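Local coordinates for Ras-interacting protein 1 (Homo sapiens, PDB 5KHO) that binds GTP-loaded Ras-family GTPases through its Ras-association domain and regulates GTPase signalling, cell architecture and adhesion during blood vessel formation, at residues B[30-36]-B[49-54]; B[78-82]-B[117-121]. One frame throughout, in Å; residues are numbered along the deposited sequence.

How the interactions relate
Both interactions belong to one Ras-association domain with a ubiquitin-like fold, and both involve its mixed sheet, whose strands run in the order 30-36, 18-22, 120-127, 73-80, 96-99. Interaction 1 packs helix 43-54 against strand 30-36, an edge strand within this chain; interaction 2 pairs the end of strand 73-80 with the start of strand 120-127, deeper in the strand order. Along the chain they come in series, interaction 1 closing before interaction 2 opens. Their centres lie about 21 Å apart, and their nearest atoms, about 10 Å apart, do not touch. The two sites face different partners: Rap1B at interaction 1, the second copy of this protein at interaction 2.

Interaction 1: residues B[30-36]-B[49-54]; sequences ANYKSVL and EALERY
Strand 30-36 packs against the last turns of helix 43-54 in a buried strand-helix contact, at the edge of the ubiquitin-like fold of the Ras-association domain where Rap1B docks. The segment axes approach to 8.8 Å with N-to-C directions 135° apart; K33 lies nearest R53 (CA-CA 7.1 Å) and V35 nearest A50 (CA-CA 6.9 Å). The strand is mostly extended, with a kink at N31 (psi -60°), and pairs with strand 18-22. On its other edge A30, Y32 and K33 pair antiparallel with a strand of Rap1B, so the sheet continues across the interface, as is characteristic of Ras-association domains.

Aliphatic parts of K33 and V35 pack against Y54, R53 and E49. The CA-to-CB bond of Y54 points sideways (chi1 m), but its ring end comes nearer to the strand: K33 CG sits over its face, 3.8 Å from the centroid in a CH-pi contact, and A30 CB is 4.0 Å from Y54 CE1. Y54 OH hydrogen-bonds to I21 O. K33, chi1 m and then extended, brings CD to 3.3 Å from R53 O. R53 and E49, both chi1 t, form a salt bridge one helical turn apart; the guanidinium has S34 O over one face and also reaches Rap1B, weakly. Beside this pair, V35 CG1 approaches R53 NH2 at 3.9 Å and E49 OE2 at 3.3 Å, while R53 NH2 and E49 OE2 are 3.0 Å apart.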
ATOM      1  N   ALA B  30     -15.839  18.260  12.319  1.00 83.77           N
ATOM      2  CA  ALA B  30     -14.569  18.179  11.592  1.00 79.13           C
ATOM      3  C   ALA B  30     -14.358  16.854  10.866  1.00 76.98           C
ATOM      4  O   ALA B  30     -14.177  15.807  11.491  1.00 75.38           O
ATOM      5  CB  ALA B  30     -13.399  18.472  12.527  1.00 80.76           C
ATOM      6  N   ASN B  31     -14.372  16.926   9.536  1.00 79.78           N
ATOM      7  CA  ASN B  31     -14.096  15.784   8.668  1.00 78.57           C
ATOM      8  C   ASN B  31     -12.594  15.537   8.557  1.00 77.14           C
ATOM      9  O   ASN B  31     -12.107  14.454   8.902  1.00 83.94           O
ATOM     10  CB  ASN B  31     -14.727  16.000   7.287  1.00 82.35           C
ATOM     11  CG  ASN B  31     -14.481  14.846   6.339  1.00 83.38           C
ATOM     12  OD1 ASN B  31     -14.167  15.057   5.163  1.00 84.85           O
ATOM     13  ND2 ASN B  31     -14.630  13.617   6.840  1.00 83.61           N
ATOM     14  N   TYR B  32     -11.868  16.528   8.055  1.00 72.05           N
ATOM     15  CA  TYR B  32     -10.411  16.496   8.091  1.00 72.01           C
ATOM     16  C   TYR B  32      -9.832  17.897   8.217  1.00 72.55           C
ATOM     17  O   TYR B  32     -10.465  18.880   7.823  1.00 75.15           O
ATOM     18  CB  TYR B  32      -9.834  15.776   6.864  1.00 67.32           C
ATOM     19  CG  TYR B  32     -10.077  16.461   5.537  1.00 65.97           C
ATOM     20  CD1 TYR B  32      -9.230  17.492   5.084  1.00 62.64           C
ATOM     21  CD2 TYR B  32     -11.136  16.063   4.712  1.00 62.77           C
ATOM     22  CE1 TYR B  32      -9.454  18.117   3.863  1.00 62.32           C
ATOM     23  CE2 TYR B  32     -11.361  16.670   3.477  1.00 62.02           C
ATOM     24  CZ  TYR B  32     -10.521  17.693   3.054  1.00 64.88           C
ATOM     25  OH  TYR B  32     -10.755  18.303   1.837  1.00 65.01           O
ATOM     26  N   LYS B  33      -8.640  17.967   8.796  1.00 71.61           N
ATOM     27  CA  LYS B  33      -7.795  19.150   8.744  1.00 73.30           C
ATOM     28  C   LYS B  33      -6.462  18.679   8.162  1.00 78.34           C
ATOM     29  O   LYS B  33      -5.986  17.588   8.491  1.00 85.23           O
ATOM     30  CB  LYS B  33      -7.622  19.759  10.136  1.00 77.88           C
ATOM     31  CG  LYS B  33      -8.905  19.804  10.954  1.00 85.55           C
ATOM     32  CD  LYS B  33      -8.989  20.940  11.956  1.00 85.88           C
ATOM     33  CE  LYS B  33     -10.233  20.739  12.808  1.00 95.92           C
ATOM     34  NZ  LYS B  33     -10.704  21.952  13.535  1.00108.57           N
ATOM     35  N   SER B  34      -5.869  19.473   7.281  1.00 75.55           N
ATOM     36  CA  SER B  34      -4.692  19.012   6.550  1.00 72.02           C
ATOM     37  C   SER B  34      -3.418  19.803   6.833  1.00 72.06           C
ATOM     38  O   SER B  34      -3.450  21.019   6.974  1.00 75.84           O
ATOM     39  CB  SER B  34      -4.984  18.945   5.051  1.00 70.11           C
ATOM     40  OG  SER B  34      -5.095  20.225   4.480  1.00 74.85           O
ATOM     41  N   VAL B  35      -2.305  19.086   6.915  1.00 74.14           N
ATOM     42  CA  VAL B  35      -0.997  19.675   7.199  1.00 77.49           C
ATOM     43  C   VAL B  35      -0.055  19.622   5.979  1.00 85.22           C
ATOM     44  O   VAL B  35      -0.244  18.801   5.065  1.00 82.97           O
ATOM     45  CB  VAL B  35      -0.326  19.020   8.439  1.00 76.34           C
ATOM     46  CG1 VAL B  35      -1.122  19.292   9.701  1.00 80.52           C
ATOM     47  CG2 VAL B  35      -0.149  17.518   8.258  1.00 77.50           C
ATOM     48  N   LEU B  36       0.939  20.513   5.965  1.00 86.48           N
ATOM     49  CA  LEU B  36       2.017  20.449   4.984  1.00 89.81           C
ATOM     50  C   LEU B  36       3.036  19.409   5.407  1.00 91.11           C
ATOM     51  O   LEU B  36       3.410  19.338   6.581  1.00 96.65           O
ATOM     52  CB  LEU B  36       2.690  21.811   4.824  1.00 91.80           C
ATOM     53  CG  LEU B  36       2.024  22.754   3.817  1.00 94.53           C
ATOM     54  CD1 LEU B  36       2.120  24.196   4.290  1.00 94.02           C
ATOM     55  CD2 LEU B  36       2.597  22.590   2.411  1.00 93.06           C
ATOM     56  N   GLU B  49       1.528  18.738  14.906  1.00 90.42           N
ATOM     57  CA  GLU B  49       0.840  19.809  14.156  1.00 93.00           C
ATOM     58  C   GLU B  49      -0.650  19.540  13.982  1.00 91.73           C
ATOM     59  O   GLU B  49      -1.440  20.486  13.932  1.00 91.39           O
ATOM     60  CB  GLU B  49       1.476  20.062  12.782  1.00102.78           C
ATOM     61  CG  GLU B  49       1.168  21.449  12.207  1.00111.81           C
ATOM     62  CD  GLU B  49       1.464  21.592  10.718  1.00121.33           C
ATOM     63  OE1 GLU B  49       2.562  21.191  10.267  1.00135.55           O
ATOM     64  OE2 GLU B  49       0.602  22.131   9.988  1.00116.62           O
ATOM     65  N   ALA B  50      -1.018  18.261  13.880  1.00 90.69           N
ATOM     66  CA  ALA B  50      -2.419  17.856  13.742  1.00 91.96           C
ATOM     67  C   ALA B  50      -3.215  18.153  15.010  1.00 94.16           C
ATOM     68  O   ALA B  50      -4.322  18.696  14.923  1.00 94.12           O
ATOM     69  CB  ALA B  50      -2.538  16.382  13.359  1.00 89.74           C
ATOM     70  N   LEU B  51      -2.649  17.815  16.176  1.00 89.45           N
ATOM     71  CA  LEU B  51      -3.313  18.056  17.470  1.00 86.95           C
ATOM     72  C   LEU B  51      -3.482  19.545  17.769  1.00 87.31           C
ATOM     73  O   LEU B  51      -4.513  19.972  18.302  1.00 82.17           O
ATOM     74  CB  LEU B  51      -2.564  17.373  18.615  1.00 79.45           C
ATOM     75  CG  LEU B  51      -2.710  15.861  18.755  1.00 74.91           C
ATOM     76  CD1 LEU B  51      -1.701  15.347  19.772  1.00 73.33           C
ATOM     77  CD2 LEU B  51      -4.127  15.461  19.131  1.00 69.59           C
ATOM     78  N   GLU B  52      -2.458  20.315  17.406  1.00 89.06           N
ATOM     79  CA  GLU B  52      -2.484  21.767  17.472  1.00 92.61           C
ATOM     80  C   GLU B  52      -3.658  22.308  16.656  1.00 92.66           C
ATOM     81  O   GLU B  52      -4.405  23.162  17.137  1.00 99.74           O
ATOM     82  CB  GLU B  52      -1.158  22.334  16.963  1.00 87.52           C
ATOM     83  CG  GLU B  52      -0.572  23.424  17.839  1.00 94.85           C
ATOM     84  CD  GLU B  52       0.836  23.830  17.429  1.00111.08           C
ATOM     85  OE1 GLU B  52       1.554  23.022  16.793  1.00117.81           O
ATOM     86  OE2 GLU B  52       1.235  24.971  17.749  1.00122.99           O
ATOM     87  N   ARG B  53      -3.823  21.772  15.444  1.00 93.52           N
ATOM     88  CA  ARG B  53      -4.863  22.191  14.504  1.00 93.05           C
ATOM     89  C   ARG B  53      -6.244  21.636  14.877  1.00 91.30           C
ATOM     90  O   ARG B  53      -7.265  22.180  14.460  1.00101.49           O
ATOM     91  CB  ARG B  53      -4.457  21.828  13.064  1.00 98.16           C
ATOM     92  CG  ARG B  53      -5.444  22.239  11.981  1.00107.19           C
ATOM     93  CD  ARG B  53      -4.858  22.134  10.587  1.00108.27           C
ATOM     94  NE  ARG B  53      -4.339  23.421  10.130  1.00108.99           N
ATOM     95  CZ  ARG B  53      -3.065  23.786  10.191  1.00100.89           C
ATOM     96  NH1 ARG B  53      -2.709  24.979   9.746  1.00 98.62           N
ATOM     97  NH2 ARG B  53      -2.150  22.962  10.688  1.00102.31           N
ATOM     98  N   TYR B  54      -6.277  20.570  15.670  1.00 93.57           N
ATOM     99  CA  TYR B  54      -7.542  20.067  16.217  1.00 92.89           C
ATOM    100  C   TYR B  54      -7.908  20.718  17.552  1.00 97.12           C
ATOM    101  O   TYR B  54      -9.063  20.646  17.984  1.00104.71           O
ATOM    102  CB  TYR B  54      -7.537  18.534  16.312  1.00 83.39           C
ATOM    103  CG  TYR B  54      -7.976  17.891  15.029  1.00 79.97           C
ATOM    104  CD1 TYR B  54      -9.328  17.713  14.749  1.00 84.73           C
ATOM    105  CD2 TYR B  54      -7.046  17.488  14.073  1.00 80.81           C
ATOM    106  CE1 TYR B  54      -9.741  17.135  13.555  1.00 86.37           C
ATOM    107  CE2 TYR B  54      -7.445  16.910  12.879  1.00 79.03           C
ATOM    108  CZ  TYR B  54      -8.792  16.735  12.628  1.00 82.83           C
ATOM    109  OH  TYR B  54      -9.201  16.176  11.444  1.00 92.53           O
TER

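Interaction 2: residues B[78-82]-B[117-121]; sequences ALGRP and PGWAR
Backbone pairing joins the end of strand 73-80 to the start of strand 120-127. G80 and A120 form an antiparallel hydrogen-bonded pair (CA-CA 5.5 Å): G80 N donates to A120 O at 3.2 Å, and A120 N to G80 O at 2.7 Å. The nearest CA atoms on either side of that pair are L79-R121 and R81-W119, each 4.7 Å apart. G80 is almost fully extended (phi/psi 168/171°), whereas G118 turns with a positive phi of 78°, a value that favours glycine. CA-H...O contacts supplement the pairing, from R121 CA to A78 O (3.4 Å) and from L79 CA to A120 O (3.5 Å).

The principal side-chain feature is a cation-pi stack. R81 folds back (chi1 -98°, chi2 p, chi3 93°) so that its guanidinium lies flat on the W119 indole, planes 6° apart and centres 4.6 Å apart; R81 CD sits 3.6 Å from the centroid of the five-membered ring in a CH-pi contact. W119, chi1 m and chi2 54°, meets L79 CB at its ring edge, with CE3 3.9 Å away.

On the face carrying A120, P82 CG lies 4.1 Å from A120 CB; on the face of L79 and R121, L79 CD2 (L79 chi1 m, chi2 t) meets the aliphatic R121 CG at 3.8 Å. R121 extends all-trans to a salt bridge with D77 and a hydrogen bond to V109 O.

L79, W119 and R121 also pack on the second subunit, L79 and R121 against its W113, placing this antiparallel strand pair of the ubiquitin-like sheet at the homodimer interface of the Ras-association domain.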
ATOM      1  N   ALA B  78      -5.081   4.256   7.182  1.00 67.97           N
ATOM      2  CA  ALA B  78      -6.358   3.524   7.211  1.00 74.35           C
ATOM      3  C   ALA B  78      -6.825   3.071   5.827  1.00 81.80           C
ATOM      4  O   ALA B  78      -6.466   3.683   4.810  1.00 93.43           O
ATOM      5  CB  ALA B  78      -7.432   4.367   7.878  1.00 72.66           C
ATOM      6  N   LEU B  79      -7.625   2.003   5.803  1.00 78.58           N
ATOM      7  CA  LEU B  79      -8.140   1.395   4.568  1.00 80.93           C
ATOM      8  C   LEU B  79      -9.553   0.837   4.753  1.00 88.39           C
ATOM      9  O   LEU B  79      -9.940   0.449   5.860  1.00 92.85           O
ATOM     10  CB  LEU B  79      -7.240   0.236   4.122  1.00 76.18           C
ATOM     11  CG  LEU B  79      -5.725   0.326   4.004  1.00 73.53           C
ATOM     12  CD1 LEU B  79      -5.172  -1.078   4.089  1.00 72.48           C
ATOM     13  CD2 LEU B  79      -5.308   0.982   2.701  1.00 77.18           C
ATOM     14  N   GLY B  80     -10.303   0.765   3.655  1.00 89.45           N
ATOM     15  CA  GLY B  80     -11.624   0.141   3.647  1.00 93.76           C
ATOM     16  C   GLY B  80     -12.383   0.434   2.375  1.00 99.87           C
ATOM     17  O   GLY B  80     -11.943   1.245   1.558  1.00105.25           O
ATOM     18  N   ARG B  81     -13.513  -0.249   2.202  1.00101.34           N
ATOM     19  CA  ARG B  81     -14.442   0.025   1.110  1.00105.72           C
ATOM     20  C   ARG B  81     -15.157   1.376   1.299  1.00113.08           C
ATOM     21  O   ARG B  81     -15.340   1.820   2.440  1.00109.19           O
ATOM     22  CB  ARG B  81     -15.460  -1.116   0.988  1.00111.11           C
ATOM     23  CG  ARG B  81     -15.137  -2.155  -0.081  1.00118.38           C
ATOM     24  CD  ARG B  81     -14.039  -3.132   0.324  1.00112.45           C
ATOM     25  NE  ARG B  81     -14.563  -4.358   0.929  1.00113.07           N
ATOM     26  CZ  ARG B  81     -14.537  -4.652   2.232  1.00119.25           C
ATOM     27  NH1 ARG B  81     -14.008  -3.812   3.127  1.00120.57           N
ATOM     28  NH2 ARG B  81     -15.049  -5.805   2.647  1.00113.66           N
ATOM     29  N   PRO B  82     -15.533   2.050   0.186  1.00123.22           N
ATOM     30  CA  PRO B  82     -16.355   3.259   0.310  1.00128.13           C
ATOM     31  C   PRO B  82     -17.843   2.990   0.060  1.00127.35           C
ATOM     32  O   PRO B  82     -18.690   3.795   0.454  1.00128.84           O
ATOM     33  CB  PRO B  82     -15.782   4.188  -0.773  1.00124.99           C
ATOM     34  CG  PRO B  82     -14.889   3.335  -1.630  1.00124.61           C
ATOM     35  CD  PRO B  82     -15.015   1.907  -1.185  1.00117.24           C
ATOM     36  N   PRO B 117      -7.306  -2.710  -5.174  1.00 88.78           N
ATOM     37  CA  PRO B 117      -8.465  -2.224  -5.950  1.00 95.01           C
ATOM     38  C   PRO B 117      -9.819  -2.233  -5.218  1.00 98.06           C
ATOM     39  O   PRO B 117     -10.111  -3.155  -4.442  1.00 87.43           O
ATOM     40  CB  PRO B 117      -8.501  -3.176  -7.141  1.00101.94           C
ATOM     41  CG  PRO B 117      -7.064  -3.499  -7.363  1.00105.12           C
ATOM     42  CD  PRO B 117      -6.469  -3.615  -5.986  1.00 93.36           C
ATOM     43  N   GLY B 118     -10.614  -1.189  -5.467  1.00104.26           N
ATOM     44  CA  GLY B 118     -11.935  -1.007  -4.849  1.00107.10           C
ATOM     45  C   GLY B 118     -11.922  -0.490  -3.415  1.00111.72           C
ATOM     46  O   GLY B 118     -12.985  -0.358  -2.788  1.00112.26           O
ATOM     47  N   TRP B 119     -10.724  -0.191  -2.905  1.00107.14           N
ATOM     48  CA  TRP B 119     -10.532   0.259  -1.526  1.00 95.65           C
ATOM     49  C   TRP B 119     -10.060   1.705  -1.463  1.00 90.68           C
ATOM     50  O   TRP B 119      -9.187   2.121  -2.232  1.00 87.94           O
ATOM     51  CB  TRP B 119      -9.528  -0.638  -0.805  1.00 97.59           C
ATOM     52  CG  TRP B 119     -10.039  -2.005  -0.446  1.00101.36           C
ATOM     53  CD1 TRP B 119     -10.605  -2.930  -1.287  1.00 98.83           C
ATOM     54  CD2 TRP B 119     -10.000  -2.615   0.850  1.00102.54           C
ATOM     55  NE1 TRP B 119     -10.930  -4.069  -0.591  1.00 98.65           N
ATOM     56  CE2 TRP B 119     -10.571  -3.908   0.721  1.00 97.38           C
ATOM     57  CE3 TRP B 119      -9.542  -2.196   2.111  1.00100.80           C
ATOM     58  CZ2 TRP B 119     -10.704  -4.787   1.809  1.00 92.46           C
ATOM     59  CZ3 TRP B 119      -9.678  -3.070   3.197  1.00101.50           C
ATOM     60  CH2 TRP B 119     -10.257  -4.353   3.033  1.00 93.08           C
ATOM     61  N   ALA B 120     -10.659   2.457  -0.542  1.00 83.66           N
ATOM     62  CA  ALA B 120     -10.264   3.827  -0.249  1.00 78.38           C
ATOM     63  C   ALA B 120      -9.167   3.834   0.825  1.00 77.31           C
ATOM     64  O   ALA B 120      -8.993   2.851   1.552  1.00 72.12           O
ATOM     65  CB  ALA B 120     -11.471   4.640   0.190  1.00 70.70           C
ATOM     66  N   ARG B 121      -8.431   4.944   0.908  1.00 73.32           N
ATOM     67  CA  ARG B 121      -7.318   5.076   1.828  1.00 68.19           C
ATOM     68  C   ARG B 121      -7.142   6.528   2.265  1.00 75.16           C
ATOM     69  O   ARG B 121      -7.034   7.427   1.421  1.00 82.25           O
ATOM     70  CB  ARG B 121      -6.059   4.561   1.162  1.00 62.09           C
ATOM     71  CG  ARG B 121      -4.803   4.668   1.985  1.00 62.92           C
ATOM     72  CD  ARG B 121      -3.594   4.618   1.083  1.00 61.74           C
ATOM     73  NE  ARG B 121      -2.359   4.453   1.839  1.00 69.85           N
ATOM     74  CZ  ARG B 121      -1.142   4.675   1.345  1.00 76.06           C
ATOM     75  NH1 ARG B 121      -0.988   5.083   0.085  1.00 78.17           N
ATOM     76  NH2 ARG B 121      -0.073   4.495   2.111  1.00 72.77           N
TER